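Oligogalacturonate lyase (Yersinia enterocolitica subsp. enterocolitica, PDB 3PE7) probably cleaves short oligogalacturonides in the cytoplasm by beta-elimination, as a seven-bladed beta-propeller lyase that binds manganese and calcium ions. Local coordinates at residues M1-I7 with V71-E77; I7-F11 with L65-Q70. One frame throughout, in Å; residues are numbered along the deposited sequence.

Contact 1: M1-I7 with V71-E77. With CA (calcium ion), chain C.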
ATOM      1  N   MET A   1     -13.269 -14.715 -20.590  1.00 19.95           N
ATOM      2  CA  MET A   1     -12.089 -14.779 -19.665  1.00 19.43           C
ATOM      3  C   MET A   1     -12.292 -15.804 -18.535  1.00 19.07           C
ATOM      4  O   MET A   1     -13.410 -16.242 -18.273  1.00 19.44           O
ATOM      5  CB  MET A   1     -11.760 -13.386 -19.095  1.00 20.08           C
ATOM      6  CG  MET A   1     -11.176 -12.402 -20.120  1.00 20.71           C
ATOM      7  SD  MET A   1      -9.600 -12.944 -20.798  1.00 24.65           S
ATOM      8  CE  MET A   1      -8.487 -12.701 -19.399  1.00 22.75           C
ATOM      9  N   ALA A   2     -11.190 -16.181 -17.887  1.00 18.38           N
ATOM     10  CA  ALA A   2     -11.156 -17.111 -16.757  1.00 17.79           C
ATOM     11  C   ALA A   2      -9.704 -17.222 -16.304  1.00 17.02           C
ATOM     12  O   ALA A   2      -8.797 -16.725 -16.975  1.00 16.03           O
ATOM     13  CB  ALA A   2     -11.678 -18.500 -17.163  1.00 17.67           C
ATOM     14  N   LYS A   3      -9.492 -17.859 -15.156  1.00 17.92           N
ATOM     15  CA  LYS A   3      -8.141 -18.138 -14.665  1.00 18.44           C
ATOM     16  C   LYS A   3      -7.304 -18.768 -15.793  1.00 18.45           C
ATOM     17  O   LYS A   3      -7.740 -19.714 -16.447  1.00 19.02           O
ATOM     18  CB  LYS A   3      -8.212 -19.059 -13.438  1.00 18.38           C
ATOM     19  CG  LYS A   3      -6.873 -19.457 -12.842  1.00 19.40           C
ATOM     20  CD  LYS A   3      -7.040 -20.587 -11.826  1.00 19.82           C
ATOM     21  CE  LYS A   3      -7.359 -20.078 -10.446  1.00 18.42           C
ATOM     22  NZ  LYS A   3      -6.180 -19.397  -9.828  1.00 17.27           N
ATOM     23  N   GLY A   4      -6.127 -18.200 -16.048  1.00 18.14           N
ATOM     24  CA  GLY A   4      -5.216 -18.726 -17.063  1.00 18.27           C
ATOM     25  C   GLY A   4      -5.361 -18.129 -18.454  1.00 18.74           C
ATOM     26  O   GLY A   4      -4.476 -18.298 -19.300  1.00 19.29           O
ATOM     27  N   LYS A   5      -6.461 -17.428 -18.704  1.00 18.64           N
ATOM     28  CA  LYS A   5      -6.660 -16.808 -20.010  1.00 19.13           C
ATOM     29  C   LYS A   5      -5.740 -15.603 -20.166  1.00 18.62           C
ATOM     30  O   LYS A   5      -5.393 -14.942 -19.194  1.00 17.74           O
ATOM     31  CB  LYS A   5      -8.123 -16.412 -20.226  1.00 19.86           C
ATOM     32  CG  LYS A   5      -9.119 -17.580 -20.208  1.00 22.34           C
ATOM     33  CD  LYS A   5      -8.624 -18.781 -20.997  1.00 25.98           C
ATOM     34  CE  LYS A   5      -9.707 -19.846 -21.121  1.00 29.91           C
ATOM     35  NZ  LYS A   5     -10.667 -19.432 -22.182  1.00 32.33           N
ATOM     36  N   GLN A   6      -5.358 -15.338 -21.408  1.00 18.81           N
ATOM     37  CA  GLN A   6      -4.433 -14.257 -21.720  1.00 19.10           C
ATOM     38  C   GLN A   6      -5.143 -13.229 -22.561  1.00 19.16           C
ATOM     39  O   GLN A   6      -5.978 -13.570 -23.405  1.00 19.13           O
ATOM     40  CB  GLN A   6      -3.211 -14.798 -22.468  1.00 19.07           C
ATOM     41  CG  GLN A   6      -2.349 -15.736 -21.632  1.00 21.30           C
ATOM     42  CD  GLN A   6      -1.216 -16.389 -22.423  1.00 25.88           C
ATOM     43  OE1 GLN A   6      -0.542 -15.751 -23.241  1.00 29.48           O
ATOM     44  NE2 GLN A   6      -0.981 -17.661 -22.152  1.00 28.45           N
ATOM     45  N   ILE A   7      -4.823 -11.962 -22.320  1.00 19.23           N
ATOM     46  CA  ILE A   7      -5.324 -10.873 -23.157  1.00 19.94           C
ATOM     47  C   ILE A   7      -4.183  -9.940 -23.511  1.00 19.54           C
ATOM     48  O   ILE A   7      -3.364  -9.615 -22.649  1.00 19.52           O
ATOM     49  CB  ILE A   7      -6.450 -10.052 -22.495  1.00 20.25           C
ATOM     50  CG1 ILE A   7      -6.103  -9.703 -21.054  1.00 21.57           C
ATOM     51  CG2 ILE A   7      -7.760 -10.800 -22.585  1.00 22.94           C
ATOM     52  CD1 ILE A   7      -6.942  -8.595 -20.508  1.00 26.18           C
ATOM     53  N   VAL A  71       1.247  -8.943 -22.723  1.00 14.71           N
ATOM     54  CA  VAL A  71       0.168  -9.880 -22.445  1.00 14.62           C
ATOM     55  C   VAL A  71      -0.105  -9.968 -20.956  1.00 13.75           C
ATOM     56  O   VAL A  71       0.822 -10.098 -20.158  1.00 13.72           O
ATOM     57  CB  VAL A  71       0.469 -11.293 -23.046  1.00 14.64           C
ATOM     58  CG1 VAL A  71      -0.583 -12.317 -22.595  1.00 16.50           C
ATOM     59  CG2 VAL A  71       0.531 -11.211 -24.569  1.00 16.99           C
ATOM     60  N   ALA A  72      -1.388  -9.861 -20.591  1.00 14.06           N
ATOM     61  CA  ALA A  72      -1.835 -10.036 -19.210  1.00 13.26           C
ATOM     62  C   ALA A  72      -2.466 -11.416 -19.046  1.00 13.48           C
ATOM     63  O   ALA A  72      -3.330 -11.816 -19.834  1.00 13.84           O
ATOM     64  CB  ALA A  72      -2.839  -8.974 -18.867  1.00 13.32           C
ATOM     65  N   THR A  73      -2.041 -12.142 -18.025  1.00 12.59           N
ATOM     66  CA  THR A  73      -2.648 -13.431 -17.723  1.00 12.01           C
ATOM     67  C   THR A  73      -3.542 -13.285 -16.490  1.00 11.81           C
ATOM     68  O   THR A  73      -3.100 -12.767 -15.469  1.00 11.90           O
ATOM     69  CB  THR A  73      -1.564 -14.495 -17.465  1.00 11.99           C
ATOM     70  OG1 THR A  73      -0.714 -14.589 -18.618  1.00 13.87           O
ATOM     71  CG2 THR A  73      -2.211 -15.885 -17.179  1.00 13.75           C
ATOM     72  N   GLN A  74      -4.786 -13.744 -16.593  1.00 11.38           N
ATOM     73  CA  GLN A  74      -5.698 -13.730 -15.451  1.00 11.70           C
ATOM     74  C   GLN A  74      -5.271 -14.767 -14.436  1.00 11.88           C
ATOM     75  O   GLN A  74      -5.152 -15.964 -14.771  1.00 13.03           O
ATOM     76  CB  GLN A  74      -7.142 -13.997 -15.905  1.00 11.42           C
ATOM     77  CG  GLN A  74      -8.162 -13.825 -14.777  1.00 10.77           C
ATOM     78  CD  GLN A  74      -9.585 -13.928 -15.268  1.00 11.60           C
ATOM     79  OE1 GLN A  74      -9.859 -13.740 -16.459  1.00 12.43           O
ATOM     80  NE2 GLN A  74     -10.511 -14.185 -14.345  1.00 12.61           N
ATOM     81  N   LEU A  75      -5.054 -14.317 -13.203  1.00 11.05           N
ATOM     82  CA  LEU A  75      -4.517 -15.160 -12.121  1.00 11.26           C
ATOM     83  C   LEU A  75      -5.602 -15.738 -11.227  1.00 11.53           C
ATOM     84  O   LEU A  75      -5.470 -16.850 -10.738  1.00 11.84           O
ATOM     85  CB  LEU A  75      -3.540 -14.373 -11.244  1.00 11.44           C
ATOM     86  CG  LEU A  75      -2.324 -13.734 -11.932  1.00  9.75           C
ATOM     87  CD1 LEU A  75      -1.499 -12.993 -10.874  1.00  9.52           C
ATOM     88  CD2 LEU A  75      -1.475 -14.812 -12.605  1.00 10.62           C
ATOM     89  N   THR A  76      -6.625 -14.941 -10.947  1.00 11.86           N
ATOM     90  CA  THR A  76      -7.699 -15.368 -10.045  1.00 12.09           C
ATOM     91  C   THR A  76      -9.055 -15.127 -10.745  1.00 12.80           C
ATOM     92  O   THR A  76      -9.142 -14.356 -11.710  1.00 11.55           O
ATOM     93  CB  THR A  76      -7.637 -14.623  -8.684  1.00 12.48           C
ATOM     94  OG1 THR A  76      -7.876 -13.216  -8.881  1.00 12.18           O
ATOM     95  CG2 THR A  76      -6.275 -14.804  -8.001  1.00 11.18           C
ATOM     96  N   GLU A  77     -10.096 -15.798 -10.252  1.00 13.08           N
ATOM     97  CA  GLU A  77     -11.420 -15.644 -10.816  1.00 14.48           C
ATOM     98  C   GLU A  77     -12.477 -15.674  -9.724  1.00 14.77           C
ATOM     99  O   GLU A  77     -12.235 -16.161  -8.613  1.00 15.43           O
ATOM    100  CB  GLU A  77     -11.667 -16.732 -11.878  1.00 15.14           C
ATOM    101  CG  GLU A  77     -11.646 -18.159 -11.340  1.00 18.46           C
ATOM    102  CD  GLU A  77     -11.796 -19.227 -12.425  1.00 21.40           C
ATOM    103  OE1 GLU A  77     -11.703 -18.910 -13.628  1.00 20.59           O
ATOM    104  OE2 GLU A  77     -12.012 -20.412 -12.073  1.00 24.88           O
TER
HETATM  105 CA    CA C 390     -15.517 -15.744 -17.495  1.00 17.58          CA
HETATM  106  O   HOH W   1     -16.185 -14.938 -19.669  1.00 28.35           O
HETATM  107  O   HOH W   2     -15.531 -18.058 -18.132  1.00 21.01           O
HETATM  108  O   HOH W   3     -14.859 -16.482 -15.315  1.00 17.89           O
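Gln74 and Lys3 bury the most surface where the N-terminal segment 1-7 lies along 71-77. With CG anti to the backbone N (chi1 -173°), the Gln74 side chain runs extended alongside the Ala2 peptide, its CD 3.4 Å from Ala2 O. Its amide is turned by bonds outside segment 1-7: NE2 donates to Thr76 O, which lies in the amide plane at 3.0 Å, and also to Asp57. OE1 is thereby directed at Met1, and Met1 CE lies 3.4 Å from Gln74 OE1.

In Lys3 the bends at chi3 and chi4 carry NZ to 2.8 Å from Leu75 O, in the carbonyl plane; NZ also bonds to Leu112 O and forms a salt bridge with Glu114. Glu77 OE1 takes the backbone N of Lys3 in a straight bond (174°) arriving from above the carboxylate plane.

Between these side chains, a type II turn from Ala2 to Lys5 reverses the chain, and Gly4 N, at its third position, donates to Gln74 O. The strands then pair antiparallel: Gln6 faces Thr73 in a non-hydrogen-bonded pair, and Ile7 with Ala72 forms a hydrogen-bonded one.

Calcium is held by Met1 O at 2.3 Å, three waters and Asp57 OD1, so Gln74 and the ion share the Asp57 carboxylate. Strand 6-8 is an edge strand of an antiparallel sheet; 71-74 separates it from 61-66, whose Tyr63 touches both Met1 and Gln74, while Leu75 and Thr76 pack on strand 94-99 of the next sheet.

Contact 2: I7-F11 with L65-Q70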
ATOM      1  N   ILE A   7      -4.823 -11.962 -22.320  1.00 19.23           N
ATOM      2  CA  ILE A   7      -5.324 -10.873 -23.157  1.00 19.94           C
ATOM      3  C   ILE A   7      -4.183  -9.940 -23.511  1.00 19.54           C
ATOM      4  O   ILE A   7      -3.364  -9.615 -22.649  1.00 19.52           O
ATOM      5  CB  ILE A   7      -6.450 -10.052 -22.495  1.00 20.25           C
ATOM      6  CG1 ILE A   7      -6.103  -9.703 -21.054  1.00 21.57           C
ATOM      7  CG2 ILE A   7      -7.760 -10.800 -22.585  1.00 22.94           C
ATOM      8  CD1 ILE A   7      -6.942  -8.595 -20.508  1.00 26.18           C
ATOM      9  N   PRO A   8      -4.116  -9.523 -24.788  1.00 19.13           N
ATOM     10  CA  PRO A   8      -3.082  -8.573 -25.194  1.00 18.43           C
ATOM     11  C   PRO A   8      -3.485  -7.141 -24.867  1.00 17.22           C
ATOM     12  O   PRO A   8      -4.632  -6.739 -25.097  1.00 17.43           O
ATOM     13  CB  PRO A   8      -2.992  -8.777 -26.707  1.00 18.41           C
ATOM     14  CG  PRO A   8      -4.363  -9.247 -27.114  1.00 19.66           C
ATOM     15  CD  PRO A   8      -4.903 -10.030 -25.931  1.00 19.75           C
ATOM     16  N   LEU A   9      -2.552  -6.371 -24.320  1.00 16.05           N
ATOM     17  CA  LEU A   9      -2.854  -4.983 -24.021  1.00 15.41           C
ATOM     18  C   LEU A   9      -2.055  -4.062 -24.916  1.00 15.12           C
ATOM     19  O   LEU A   9      -0.917  -4.369 -25.263  1.00 15.28           O
ATOM     20  CB  LEU A   9      -2.554  -4.674 -22.559  1.00 14.96           C
ATOM     21  CG  LEU A   9      -3.287  -5.519 -21.519  1.00 15.82           C
ATOM     22  CD1 LEU A   9      -2.883  -5.027 -20.151  1.00 14.55           C
ATOM     23  CD2 LEU A   9      -4.788  -5.433 -21.701  1.00 16.45           C
ATOM     24  N   THR A  10      -2.650  -2.926 -25.251  1.00 14.91           N
ATOM     25  CA  THR A  10      -1.936  -1.864 -25.943  1.00 15.12           C
ATOM     26  C   THR A  10      -1.331  -0.900 -24.928  1.00 15.31           C
ATOM     27  O   THR A  10      -1.977  -0.562 -23.936  1.00 16.55           O
ATOM     28  CB  THR A  10      -2.898  -1.094 -26.876  1.00 16.06           C
ATOM     29  OG1 THR A  10      -3.457  -1.983 -27.842  1.00 17.13           O
ATOM     30  CG2 THR A  10      -2.183   0.016 -27.593  1.00 17.51           C
ATOM     31  N   PHE A  11      -0.080  -0.501 -25.147  1.00 14.69           N
ATOM     32  CA  PHE A  11       0.606   0.444 -24.273  1.00 14.61           C
ATOM     33  C   PHE A  11       0.629   1.766 -25.024  1.00 15.62           C
ATOM     34  O   PHE A  11       1.208   1.857 -26.128  1.00 16.76           O
ATOM     35  CB  PHE A  11       2.053   0.005 -24.010  1.00 14.47           C
ATOM     36  CG  PHE A  11       2.208  -1.151 -23.044  1.00 12.73           C
ATOM     37  CD1 PHE A  11       3.487  -1.556 -22.663  1.00 14.53           C
ATOM     38  CD2 PHE A  11       1.099  -1.810 -22.499  1.00 12.08           C
ATOM     39  CE1 PHE A  11       3.685  -2.615 -21.783  1.00 13.44           C
ATOM     40  CE2 PHE A  11       1.262  -2.869 -21.618  1.00 11.91           C
ATOM     41  CZ  PHE A  11       2.565  -3.282 -21.236  1.00 13.97           C
ATOM     42  N   LEU A  65       0.890  -8.912 -15.720  1.00 11.49           N
ATOM     43  CA  LEU A  65       1.178  -8.289 -17.006  1.00 12.11           C
ATOM     44  C   LEU A  65       2.657  -8.486 -17.352  1.00 12.78           C
ATOM     45  O   LEU A  65       3.541  -8.102 -16.566  1.00 12.62           O
ATOM     46  CB  LEU A  65       0.843  -6.785 -16.958  1.00 11.71           C
ATOM     47  CG  LEU A  65       1.208  -5.886 -18.142  1.00 14.61           C
ATOM     48  CD1 LEU A  65       0.643  -6.389 -19.468  1.00 15.00           C
ATOM     49  CD2 LEU A  65       0.754  -4.444 -17.869  1.00 15.15           C
ATOM     50  N   ASP A  66       2.909  -9.098 -18.510  1.00 13.97           N
ATOM     51  CA  ASP A  66       4.275  -9.203 -19.048  1.00 14.61           C
ATOM     52  C   ASP A  66       4.555  -7.890 -19.785  1.00 14.42           C
ATOM     53  O   ASP A  66       3.931  -7.597 -20.799  1.00 14.31           O
ATOM     54  CB  ASP A  66       4.418 -10.405 -19.980  1.00 15.59           C
ATOM     55  CG  ASP A  66       5.854 -10.640 -20.417  1.00 17.77           C
ATOM     56  OD1 ASP A  66       6.532  -9.680 -20.840  1.00 18.23           O
ATOM     57  OD2 ASP A  66       6.306 -11.803 -20.357  1.00 19.30           O
ATOM     58  N   LEU A  67       5.483  -7.102 -19.257  1.00 14.70           N
ATOM     59  CA  LEU A  67       5.715  -5.749 -19.776  1.00 15.84           C
ATOM     60  C   LEU A  67       6.467  -5.731 -21.104  1.00 16.88           C
ATOM     61  O   LEU A  67       6.481  -4.720 -21.797  1.00 18.25           O
ATOM     62  CB  LEU A  67       6.422  -4.874 -18.729  1.00 15.24           C
ATOM     63  CG  LEU A  67       5.649  -4.634 -17.425  1.00 15.37           C
ATOM     64  CD1 LEU A  67       6.599  -4.065 -16.382  1.00 16.95           C
ATOM     65  CD2 LEU A  67       4.480  -3.696 -17.639  1.00 16.20           C
ATOM     66  N   ASN A  68       7.078  -6.859 -21.453  1.00 17.35           N
ATOM     67  CA  ASN A  68       7.781  -6.971 -22.726  1.00 18.35           C
ATOM     68  C   ASN A  68       6.830  -7.429 -23.822  1.00 18.37           C
ATOM     69  O   ASN A  68       6.849  -6.937 -24.949  1.00 19.37           O
ATOM     70  CB  ASN A  68       8.961  -7.934 -22.581  1.00 18.62           C
ATOM     71  CG  ASN A  68      10.072  -7.369 -21.713  1.00 19.71           C
ATOM     72  OD1 ASN A  68      10.484  -7.992 -20.739  1.00 22.40           O
ATOM     73  ND2 ASN A  68      10.535  -6.173 -22.038  1.00 21.83           N
ATOM     74  N   THR A  69       5.950  -8.346 -23.460  1.00 18.07           N
ATOM     75  CA  THR A  69       5.096  -9.000 -24.419  1.00 18.49           C
ATOM     76  C   THR A  69       3.739  -8.279 -24.508  1.00 17.44           C
ATOM     77  O   THR A  69       3.004  -8.411 -25.497  1.00 17.81           O
ATOM     78  CB  THR A  69       5.013 -10.474 -23.994  1.00 18.95           C
ATOM     79  OG1 THR A  69       5.065 -11.338 -25.129  1.00 25.30           O
ATOM     80  CG2 THR A  69       3.862 -10.755 -23.127  1.00 15.72           C
ATOM     81  N   GLN A  70       3.447  -7.495 -23.472  1.00 16.85           N
ATOM     82  CA  GLN A  70       2.181  -6.765 -23.299  1.00 15.66           C
ATOM     83  C   GLN A  70       0.987  -7.706 -23.140  1.00 15.18           C
ATOM     84  O   GLN A  70      -0.140  -7.314 -23.362  1.00 15.95           O
ATOM     85  CB  GLN A  70       1.968  -5.711 -24.401  1.00 15.69           C
ATOM     86  CG  GLN A  70       3.145  -4.744 -24.448  1.00 15.64           C
ATOM     87  CD  GLN A  70       3.046  -3.647 -25.480  1.00 17.51           C
ATOM     88  OE1 GLN A  70       4.038  -2.952 -25.734  1.00 17.07           O
ATOM     89  NE2 GLN A  70       1.869  -3.477 -26.086  1.00 15.69           N
TER
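At the outer edge of a propeller sheet, the turn joining strands 61-66 and 71-74 is clasped by the chain leaving strand 6-8, with Gln70 and Phe11 as the main partners. Gln70 binds Leu9 twice. Its backbone O accepts from Leu9 N at 2.8 Å, nearly in line with the carbonyl, and its side-chain NE2 returns a bond of 3.0 Å to Leu9 O, in the plane of that carbonyl and close to the amide's own plane. The two bonds engage both polar backbone atoms of Leu9, and the NE2 bond limits the rotation of the Gln70 amide.

Held this way, the amide stacks on Phe11: ring and amide planes are 15° apart. Gln70 CG sits 3.5 Å from the centroid of the Phe11 ring and 14° off its normal, a CH-pi contact over the face, while Gln70 OE1 lies 3.4 Å from Phe11 CD1.

The turn itself is a beta hairpin connection built on Asp66. Its OD1 accepts from Asn68 N, an Asx turn, and from Thr69 N, an Asx motif; the first donor lies nearly along the C-O axis and the second above the carboxylate plane. Gln70 follows, and the chain re-enters the sheet at strand 71-74.

Leucine side chains pack against the Phe11 ring and Leu9. Leu65, its CG anti to the backbone N (chi1 173°), brings CD1 to 3.8 Å from Leu9 CD1, where it also borders the Phe11 ring, while Leu65 CD2 meets Phe11 CZ at 4.0 Å. Leu67 CD2 also reaches Phe11 CZ, at 4.1 Å. Phe11 touches Leu26 as well, a residue just beyond strand 22-25 of the adjoining sheet.

In the fold
Contacts 1 and 2 have centres 12 Å apart on the same side of the chain's centre and share Ile7 of strand 6-8. Along the chain, contact 2 is nested within the loop closed by contact 1. Both reach one antiparallel sheet, in which 71-74 lies between 6-8 and 61-66. They touch directly: Val71 O probably accepts a hydrogen bond from Asp66 N, and Ala72 CB packs on Leu9 CD1. The N-terminal chain thus runs from the calcium site at Met1, along this sheet's edge, to Phe11, then enters strand 12-15 of a second sheet. There 12-15 and 22-25 join 357-358, 364-369 and 376-381, consistent with the "Velcro" closure of beta-propellers.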